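Long-range contacts in nickel ABC transporter (Nickel-binding protein) (Bacillus halodurans, PDB 3T66), which probably acts as the solute-capturing component of an ABC importer, named for nickel but belonging to a family generally associated with peptide uptake: residues Gly40-Leu45 and Asn141-Asp146; Asp78-Asn83 and Val176-Tyr181; Asp284-Pro289 and His451-His456. One frame throughout, in Å; residues are numbered along the deposited sequence.

Following the chain from the N terminus, residues 40-45 leave helix 35-38 and are met about a hundred residues later by 141-146, which closes interaction 1. Segment 78-83 lies between the two, and its partner 176-181, at the end of strand 172-177, comes only after 141-146, so interactions 1 and 2 cross. They also touch: Glu43 OE2 probably hydrogen-bonds Tyr181 OH, and Ile41 O probably accepts from Gln82 NE2. Interaction 3 follows in series on the opposite side of the chain's centre, its nearest atoms about 18 Å from those of interaction 1. It ties the loop after strand 280-282 to the C-terminal strand 451-464.

Interaction 1 (Gly40-Leu45 and Asn141-Asp146); sequences GITETL and NVSIID
Ile144 N donates to Glu43 O across 2.9 Å, with an angle of 158° at the hydrogen, and this is the hydrogen bond that joins the two loops. The protein belongs to the solute-binding protein family 5, of the periplasmic binding protein clan, and here the loop between helix 35-38 and strand 46-48 runs against the long connection that follows strand 121-126. The same carbonyl O of Glu43 also receives a CA-H...O contact from Ser143 CA at 3.2 Å, so two consecutive residues of 141-146 converge on one acceptor.

Beside this polar point lies a small apolar patch. Leu45 CD2 meets Ile144 CD1 at 3.8 Å, the two side chains crossing at about a right angle. In both residues the gamma carbon that leads to the contact stands anti to the carbonyl carbon, with chi1 -57° for Leu45 and -56° for Ile144. Thr44 CG2 comes down on the backbone of the other loop, 3.9 Å from Ser143 CA. Helix 89-100 supplies the next layer, with Val92 packed on both Leu45 and Ile144, and Ser95 OG bonded to Ile145 N.

Further out, the polar groups find partners beyond the two segments. CB of Glu43 turns away from 141-146, and OE1 is taken up by Thr159 OG1 and Trp182 NE1. At the start of the first loop, Gly40 ends helix 35-38 in a Schellman motif, with positive phi and two bonds back into the last turn. The two neighbouring hydroxyls are bound within their own chain regions: Thr44 OG1 is hydrogen-bonded to Val46 O, and Ser143 OG to Pro140 O.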
loop_
_atom_site.group_PDB
_atom_site.type_symbol
_atom_site.label_atom_id
_atom_site.label_comp_id
_atom_site.label_asym_id
_atom_site.label_seq_id
_atom_site.Cartn_x
_atom_site.Cartn_y
_atom_site.Cartn_z
ATOM N N GLY A 40 -4.082 -5.977 17.452
ATOM C CA GLY A 40 -3.478 -5.207 18.540
ATOM C C GLY A 40 -2.823 -6.086 19.591
ATOM O O GLY A 40 -2.815 -5.739 20.779
ATOM N N ILE A 41 -2.272 -7.215 19.161
ATOM C CA ILE A 41 -1.472 -8.039 20.062
ATOM C C ILE A 41 -0.035 -7.514 20.100
ATOM O O ILE A 41 0.670 -7.567 21.136
ATOM C CB ILE A 41 -1.453 -9.520 19.605
ATOM C CG1 ILE A 41 -2.867 -10.081 19.620
ATOM C CG2 ILE A 41 -0.601 -10.337 20.505
ATOM C CD1 ILE A 41 -3.151 -11.060 18.557
ATOM N N THR A 42 0.356 -6.964 18.963
ATOM C CA THR A 42 1.732 -6.934 18.556
ATOM C C THR A 42 1.991 -5.624 17.827
ATOM O O THR A 42 1.066 -5.081 17.208
ATOM C CB THR A 42 1.970 -8.210 17.677
ATOM O OG1 THR A 42 2.753 -9.157 18.409
ATOM C CG2 THR A 42 2.670 -7.924 16.354
ATOM N N GLU A 43 3.222 -5.116 17.926
ATOM C CA GLU A 43 3.623 -3.813 17.366
ATOM C C GLU A 43 5.048 -3.799 16.822
ATOM O O GLU A 43 5.812 -4.723 17.043
ATOM C CB GLU A 43 3.537 -2.764 18.458
ATOM C CG GLU A 43 2.193 -2.715 19.108
ATOM C CD GLU A 43 2.178 -1.905 20.382
ATOM O OE1 GLU A 43 3.159 -1.985 21.155
ATOM O OE2 GLU A 43 1.184 -1.184 20.622
ATOM N N THR A 44 5.456 -2.724 16.173
ATOM C CA THR A 44 6.711 -2.770 15.432
ATOM C C THR A 44 7.617 -1.720 16.010
ATOM O O THR A 44 7.141 -0.904 16.793
ATOM C CB THR A 44 6.446 -2.456 13.953
ATOM O OG1 THR A 44 5.619 -1.295 13.902
ATOM C CG2 THR A 44 5.728 -3.658 13.223
ATOM N N LEU A 45 8.892 -1.708 15.641
ATOM C CA LEU A 45 9.790 -0.665 16.129
ATOM C C LEU A 45 9.417 0.722 15.614
ATOM O O LEU A 45 9.686 1.776 16.222
ATOM C CB LEU A 45 11.235 -0.967 15.751
ATOM C CG LEU A 45 11.868 -2.300 16.194
ATOM C CD1 LEU A 45 13.302 -2.502 15.692
ATOM C CD2 LEU A 45 11.869 -2.417 17.673
ATOM N N ASN A 141 5.391 -7.917 9.909
ATOM C CA ASN A 141 6.191 -9.142 10.052
ATOM C C ASN A 141 7.222 -9.124 11.081
ATOM O O ASN A 141 7.713 -10.172 11.458
ATOM C CB ASN A 141 7.068 -9.268 8.841
ATOM C CG ASN A 141 6.345 -9.795 7.739
ATOM O OD1 ASN A 141 5.206 -10.269 7.938
ATOM N ND2 ASN A 141 6.924 -9.722 6.541
ATOM N N VAL A 142 7.681 -7.932 11.408
ATOM C CA VAL A 142 8.827 -7.825 12.203
ATOM C C VAL A 142 8.332 -7.260 13.483
ATOM O O VAL A 142 9.042 -6.586 14.207
ATOM C CB VAL A 142 9.806 -6.894 11.579
ATOM C CG1 VAL A 142 11.114 -7.021 12.296
ATOM C CG2 VAL A 142 10.028 -7.257 10.186
ATOM N N SER A 143 7.091 -7.542 13.783
ATOM C CA SER A 143 6.571 -7.054 15.016
ATOM C C SER A 143 7.301 -7.769 16.105
ATOM O O SER A 143 7.687 -8.913 15.919
ATOM C CB SER A 143 5.104 -7.333 15.124
ATOM O OG SER A 143 4.838 -8.606 14.668
ATOM N N ILE A 144 7.521 -7.068 17.217
ATOM C CA ILE A 144 8.300 -7.557 18.342
ATOM C C ILE A 144 7.457 -8.403 19.307
ATOM O O ILE A 144 6.438 -7.911 19.838
ATOM C CB ILE A 144 8.829 -6.365 19.113
ATOM C CG1 ILE A 144 9.624 -5.447 18.188
ATOM C CG2 ILE A 144 9.599 -6.805 20.354
ATOM C CD1 ILE A 144 10.837 -6.042 17.605
ATOM N N ILE A 145 7.862 -9.659 19.516
ATOM C CA ILE A 145 7.191 -10.596 20.438
ATOM C C ILE A 145 8.210 -11.091 21.504
ATOM O O ILE A 145 9.442 -10.999 21.301
ATOM C CB ILE A 145 6.549 -11.788 19.686
ATOM N N ASP A 146 7.713 -11.589 22.641
ATOM C CA ASP A 146 8.592 -12.280 23.599
ATOM C C ASP A 146 8.853 -13.709 23.173
ATOM O O ASP A 146 7.968 -14.568 23.195
ATOM C CB ASP A 146 8.046 -12.280 25.026
ATOM C CG ASP A 146 9.114 -12.682 26.066
ATOM O OD1 ASP A 146 10.254 -12.990 25.675
ATOM O OD2 ASP A 146 8.830 -12.671 27.286
#

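Interaction 2 (Asp78-Asn83 and Val176-Tyr181); sequences DVTFQN and VRYDEY. With CA (calcium ion), chain B.
Tyr178 presents its ring to the 78-83 loop with a different partner at each surface. Gln82 CA sits over one face, 3.7 Å from the ring centroid and 15° off the ring normal, in a CH-pi contact offset toward the rim. On the opposite face lies a backbone atom of the same turn, Glu180 N, 3.9 Å above the plane and over its centre. The hydroxyl end is met in the plane of the ring by Thr80 OG1, which is hydrogen-bonded to Tyr178 OH at 2.7 Å; either oxygen could be the donor. The threonine side chain stands at about a right angle to that of the tyrosine.

Gln82 CG lies over the same face as its CA, above the CB end of the ring, 3.9 Å from Tyr178 CG. Its chain then bends at chi2, and its terminal amide plane ends 86° from the ring plane, bonded elsewhere to Gly158 N and Gly160 O. The CB of Tyr178 points toward the 78-83 loop, and CG is set anti to the backbone N (chi1 169°). Tyr178 is the first residue of a type I turn that runs to Tyr181, just after strand 172-177.

The next residue of the turn carries a metal. Asp179 OD2 binds the calcium ion at 2.4 Å, while OD1 takes Arg177 NE at 2.8 Å in a salt bridge lying near the guanidinium plane. The contact between the loops is thus made of uncharged groups, whereas Asp179 faces the calcium ion and Arg177, both of which would be expected to favour an ionised carboxylate.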
loop_
_atom_site.group_PDB
_atom_site.type_symbol
_atom_site.label_atom_id
_atom_site.label_comp_id
_atom_site.label_asym_id
_atom_site.label_seq_id
_atom_site.Cartn_x
_atom_site.Cartn_y
_atom_site.Cartn_z
ATOM N N ASP A 78 10.215 2.432 28.657
ATOM C CA ASP A 78 9.035 2.115 29.429
ATOM C C ASP A 78 8.151 1.008 28.864
ATOM O O ASP A 78 6.998 0.967 29.220
ATOM C CB ASP A 78 8.189 3.371 29.608
ATOM C CG ASP A 78 7.910 4.072 28.280
ATOM O OD1 ASP A 78 8.719 3.845 27.351
ATOM O OD2 ASP A 78 6.899 4.836 28.145
ATOM N N VAL A 79 8.623 0.120 28.005
ATOM C CA VAL A 79 7.647 -0.794 27.422
ATOM C C VAL A 79 7.770 -2.134 28.093
ATOM O O VAL A 79 8.879 -2.514 28.449
ATOM C CB VAL A 79 7.806 -0.945 25.883
ATOM C CG1 VAL A 79 7.137 -2.206 25.382
ATOM C CG2 VAL A 79 7.238 0.242 25.133
ATOM N N THR A 80 6.644 -2.823 28.290
ATOM C CA THR A 80 6.627 -4.182 28.773
ATOM C C THR A 80 5.734 -5.041 27.899
ATOM O O THR A 80 4.678 -4.574 27.419
ATOM C CB THR A 80 6.028 -4.307 30.212
ATOM O OG1 THR A 80 4.631 -3.932 30.207
ATOM C CG2 THR A 80 6.838 -3.494 31.281
ATOM N N PHE A 81 6.127 -6.305 27.735
ATOM C CA PHE A 81 5.259 -7.311 27.113
ATOM C C PHE A 81 4.034 -7.606 27.971
ATOM O O PHE A 81 4.014 -7.373 29.155
ATOM C CB PHE A 81 5.998 -8.628 26.820
ATOM C CG PHE A 81 7.174 -8.474 25.899
ATOM C CD1 PHE A 81 7.021 -8.591 24.525
ATOM C CD2 PHE A 81 8.452 -8.207 26.408
ATOM C CE1 PHE A 81 8.126 -8.422 23.666
ATOM C CE2 PHE A 81 9.556 -8.035 25.554
ATOM C CZ PHE A 81 9.386 -8.119 24.199
ATOM N N GLN A 82 2.997 -8.112 27.324
ATOM C CA GLN A 82 1.767 -8.516 27.960
ATOM C C GLN A 82 2.005 -9.445 29.134
ATOM O O GLN A 82 1.212 -9.492 30.086
ATOM C CB GLN A 82 0.879 -9.198 26.930
ATOM C CG GLN A 82 0.092 -8.227 26.056
ATOM C CD GLN A 82 0.235 -8.521 24.597
ATOM O OE1 GLN A 82 0.826 -9.517 24.232
ATOM N NE2 GLN A 82 -0.272 -7.628 23.749
ATOM N N ASN A 83 3.094 -10.196 29.093
ATOM C CA ASN A 83 3.342 -11.110 30.187
ATOM C C ASN A 83 4.072 -10.395 31.309
ATOM O O ASN A 83 4.303 -10.987 32.318
ATOM C CB ASN A 83 4.117 -12.339 29.716
ATOM C CG ASN A 83 5.556 -12.016 29.365
ATOM O OD1 ASN A 83 6.013 -10.885 29.568
ATOM N ND2 ASN A 83 6.270 -12.994 28.817
ATOM N N VAL A 176 -8.279 -9.646 25.459
ATOM C CA VAL A 176 -8.625 -9.098 26.746
ATOM C C VAL A 176 -7.711 -7.882 26.875
ATOM O O VAL A 176 -6.570 -7.942 26.422
ATOM C CB VAL A 176 -8.383 -10.152 27.902
ATOM N N ARG A 177 -8.226 -6.784 27.437
ATOM C CA ARG A 177 -7.444 -5.548 27.620
ATOM C C ARG A 177 -6.226 -5.884 28.418
ATOM O O ARG A 177 -6.311 -6.660 29.371
ATOM C CB ARG A 177 -8.223 -4.496 28.391
ATOM C CG ARG A 177 -7.312 -3.532 29.107
ATOM C CD ARG A 177 -8.059 -2.476 29.866
ATOM N NE ARG A 177 -8.701 -3.040 31.056
ATOM C CZ ARG A 177 -10.011 -3.254 31.210
ATOM N NH1 ARG A 177 -10.882 -2.936 30.272
ATOM N NH2 ARG A 177 -10.449 -3.771 32.342
ATOM N N TYR A 178 -5.085 -5.326 28.002
ATOM C CA TYR A 178 -3.845 -5.486 28.757
ATOM C C TYR A 178 -3.635 -4.242 29.607
ATOM O O TYR A 178 -3.566 -3.124 29.089
ATOM C CB TYR A 178 -2.665 -5.757 27.855
ATOM C CG TYR A 178 -1.334 -5.671 28.577
ATOM C CD1 TYR A 178 -1.079 -6.416 29.742
ATOM C CD2 TYR A 178 -0.318 -4.828 28.092
ATOM C CE1 TYR A 178 0.159 -6.323 30.390
ATOM C CE2 TYR A 178 0.891 -4.724 28.719
ATOM C CZ TYR A 178 1.139 -5.461 29.862
ATOM O OH TYR A 178 2.382 -5.323 30.455
ATOM N N ASP A 179 -3.554 -4.437 30.918
ATOM C CA ASP A 179 -3.777 -3.324 31.846
ATOM C C ASP A 179 -2.624 -2.340 31.898
ATOM O O ASP A 179 -2.863 -1.156 32.139
ATOM C CB ASP A 179 -4.187 -3.802 33.259
ATOM C CG ASP A 179 -5.652 -4.319 33.331
ATOM O OD1 ASP A 179 -6.428 -4.071 32.383
ATOM O OD2 ASP A 179 -6.042 -4.978 34.335
ATOM N N GLU A 180 -1.403 -2.809 31.629
ATOM C CA GLU A 180 -0.177 -1.960 31.695
ATOM C C GLU A 180 0.444 -1.608 30.355
ATOM O O GLU A 180 1.650 -1.425 30.249
ATOM C CB GLU A 180 0.890 -2.653 32.517
ATOM C CG GLU A 180 0.350 -3.431 33.735
ATOM C CD GLU A 180 -0.046 -2.517 34.900
ATOM O OE1 GLU A 180 0.436 -1.348 34.935
ATOM O OE2 GLU A 180 -0.834 -2.984 35.774
ATOM N N TYR A 181 -0.393 -1.553 29.323
ATOM C CA TYR A 181 0.044 -1.251 27.972
ATOM C C TYR A 181 0.819 0.051 28.024
ATOM O O TYR A 181 0.349 0.988 28.646
ATOM C CB TYR A 181 -1.170 -1.083 27.077
ATOM C CG TYR A 181 -0.803 -0.614 25.714
ATOM C CD1 TYR A 181 0.165 -1.271 24.977
ATOM C CD2 TYR A 181 -1.405 0.501 25.170
ATOM C CE1 TYR A 181 0.526 -0.829 23.723
ATOM C CE2 TYR A 181 -1.064 0.952 23.925
ATOM C CZ TYR A 181 -0.098 0.285 23.199
ATOM O OH TYR A 181 0.243 0.742 21.952
HETATM CA CA CA B . -7.566 -6.726 34.986
#

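Interaction 3 (Asp284-Pro289 and His451-His456); sequences DGPFIP and HSFLIH
His456 and Phe453 each offer one ring face to the 284-289 loop. Over the imidazole, Ile288 CG2 stands almost on the ring normal, 7° off it and 3.6 Å from the centroid. Pro286 O lies at the edge of the same ring, near its plane, while Gly285 O comes obliquely, 3.4 Å from His456 CE1. The Phe453 face carries the proline: Pro286 N lies above it toward the rim, and Pro286 CB makes a CH-pi contact 3.9 Å from the centroid.

Two rings three residues apart on one strand would normally point to opposite sides. Here a classic beta bulge intervenes, Leu454 and Ile455 both facing His242 of strand 240-246, and it lets the CB atoms of Phe453 and His456 both turn toward the loop. From there a shared chi1 (-63° and -64°) sets each CG beside its backbone N, anti to the carbonyl carbon. Strand 451-464 pairs antiparallel with 280-282, and the loop leaving 280-282 folds back over 451-464.

No hydrogen bond joins the segments; CH-pi and apolar contacts dominate, with backbone carbonyls beside the imidazole. Pro286 is packed from a second direction, its CG lying 3.8 Å above the centre of the Phe287 ring, and that ring in turn meets Phe293 edge-to-face. Tyr397 of helix 395-402 touches Pro286, Phe287 and Phe453. The carbonyl at the imidazole edge is held from beyond the two segments: Pro286 O is hydrogen-bonded by both Thr241 OG1 and Thr388 OG1.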
loop_
_atom_site.group_PDB
_atom_site.type_symbol
_atom_site.label_atom_id
_atom_site.label_comp_id
_atom_site.label_asym_id
_atom_site.label_seq_id
_atom_site.Cartn_x
_atom_site.Cartn_y
_atom_site.Cartn_z
ATOM N N ASP A 284 -3.860 11.919 -9.049
ATOM C CA ASP A 284 -3.165 12.932 -9.838
ATOM C C ASP A 284 -1.720 12.458 -10.079
ATOM O O ASP A 284 -0.891 13.207 -10.603
ATOM C CB ASP A 284 -3.082 14.282 -9.096
ATOM C CG ASP A 284 -4.429 14.768 -8.501
ATOM O OD1 ASP A 284 -5.471 14.790 -9.222
ATOM O OD2 ASP A 284 -4.421 15.199 -7.314
ATOM N N GLY A 285 -1.413 11.229 -9.664
ATOM C CA GLY A 285 -0.048 10.726 -9.716
ATOM C C GLY A 285 0.189 9.397 -9.004
ATOM O O GLY A 285 -0.748 8.792 -8.499
ATOM N N PRO A 286 1.459 8.931 -8.964
ATOM C CA PRO A 286 1.706 7.650 -8.382
ATOM C C PRO A 286 1.494 7.705 -6.882
ATOM O O PRO A 286 1.100 6.707 -6.328
ATOM C CB PRO A 286 3.158 7.423 -8.682
ATOM C CG PRO A 286 3.706 8.703 -8.672
ATOM C CD PRO A 286 2.717 9.618 -9.261
ATOM N N PHE A 287 1.687 8.870 -6.253
ATOM C CA PHE A 287 1.675 8.997 -4.791
ATOM C C PHE A 287 0.504 9.763 -4.282
ATOM O O PHE A 287 0.140 10.793 -4.860
ATOM C CB PHE A 287 2.922 9.722 -4.290
ATOM C CG PHE A 287 4.213 9.131 -4.789
ATOM C CD1 PHE A 287 4.453 7.772 -4.695
ATOM C CD2 PHE A 287 5.164 9.933 -5.366
ATOM C CE1 PHE A 287 5.600 7.232 -5.138
ATOM C CE2 PHE A 287 6.307 9.390 -5.814
ATOM C CZ PHE A 287 6.533 8.027 -5.685
ATOM N N ILE A 288 -0.062 9.297 -3.173
ATOM C CA ILE A 288 -1.234 9.935 -2.606
ATOM C C ILE A 288 -0.936 11.308 -2.045
ATOM O O ILE A 288 0.124 11.562 -1.499
ATOM C CB ILE A 288 -1.960 9.086 -1.552
ATOM C CG1 ILE A 288 -0.985 8.454 -0.590
ATOM C CG2 ILE A 288 -2.768 8.004 -2.217
ATOM C CD1 ILE A 288 -1.588 8.320 0.730
ATOM N N PRO A 289 -1.899 12.197 -2.160
ATOM C CA PRO A 289 -1.552 13.548 -1.838
ATOM C C PRO A 289 -0.962 13.725 -0.425
ATOM O O PRO A 289 -0.069 14.533 -0.258
ATOM C CB PRO A 289 -2.893 14.285 -2.008
ATOM C CG PRO A 289 -3.723 13.352 -2.914
ATOM C CD PRO A 289 -3.344 12.032 -2.408
ATOM N N HIS A 451 3.981 7.688 -16.992
ATOM C CA HIS A 451 2.826 6.812 -17.218
ATOM C C HIS A 451 1.556 7.572 -16.939
ATOM O O HIS A 451 1.601 8.766 -16.682
ATOM C CB HIS A 451 2.902 5.586 -16.354
ATOM C CG HIS A 451 4.128 4.762 -16.565
ATOM N ND1 HIS A 451 4.334 4.018 -17.708
ATOM C CD2 HIS A 451 5.190 4.512 -15.756
ATOM C CE1 HIS A 451 5.469 3.344 -17.594
ATOM N NE2 HIS A 451 6.005 3.623 -16.419
ATOM N N SER A 452 0.414 6.916 -16.984
ATOM C CA SER A 452 -0.791 7.656 -16.685
ATOM C C SER A 452 -1.342 7.102 -15.424
ATOM O O SER A 452 -1.643 5.920 -15.366
ATOM C CB SER A 452 -1.836 7.519 -17.796
ATOM O OG SER A 452 -2.904 8.454 -17.612
ATOM N N PHE A 453 -1.488 7.944 -14.413
ATOM C CA PHE A 453 -1.997 7.455 -13.144
ATOM C C PHE A 453 -3.455 7.779 -13.021
ATOM O O PHE A 453 -3.841 8.949 -13.054
ATOM C CB PHE A 453 -1.165 7.976 -11.977
ATOM C CG PHE A 453 0.230 7.496 -12.025
ATOM C CD1 PHE A 453 0.540 6.198 -11.608
ATOM C CD2 PHE A 453 1.212 8.275 -12.593
ATOM C CE1 PHE A 453 1.843 5.692 -11.687
ATOM C CE2 PHE A 453 2.523 7.798 -12.704
ATOM C CZ PHE A 453 2.844 6.494 -12.250
ATOM N N LEU A 454 -4.248 6.710 -12.909
ATOM C CA LEU A 454 -5.700 6.755 -12.932
ATOM C C LEU A 454 -6.318 6.946 -11.569
ATOM O O LEU A 454 -6.752 8.042 -11.217
ATOM C CB LEU A 454 -6.205 5.464 -13.533
ATOM C CG LEU A 454 -5.637 5.231 -14.922
ATOM C CD1 LEU A 454 -5.934 3.791 -15.351
ATOM C CD2 LEU A 454 -6.248 6.246 -15.870
ATOM N N ILE A 455 -6.381 5.880 -10.793
ATOM C CA ILE A 455 -6.999 6.003 -9.484
ATOM C C ILE A 455 -6.233 5.394 -8.285
ATOM O O ILE A 455 -5.222 4.661 -8.415
ATOM C CB ILE A 455 -8.442 5.478 -9.485
ATOM C CG1 ILE A 455 -8.470 3.970 -9.656
ATOM C CG2 ILE A 455 -9.310 6.188 -10.553
ATOM C CD1 ILE A 455 -9.832 3.349 -9.288
ATOM N N HIS A 456 -6.747 5.734 -7.118
ATOM C CA HIS A 456 -6.304 5.200 -5.863
ATOM C C HIS A 456 -7.510 4.449 -5.310
ATOM O O HIS A 456 -8.471 5.066 -4.863
ATOM C CB HIS A 456 -5.947 6.345 -4.883
ATOM C CG HIS A 456 -4.803 7.207 -5.315
ATOM N ND1 HIS A 456 -3.610 6.696 -5.783
ATOM C CD2 HIS A 456 -4.656 8.553 -5.305
ATOM C CE1 HIS A 456 -2.782 7.691 -6.050
ATOM N NE2 HIS A 456 -3.392 8.828 -5.765
#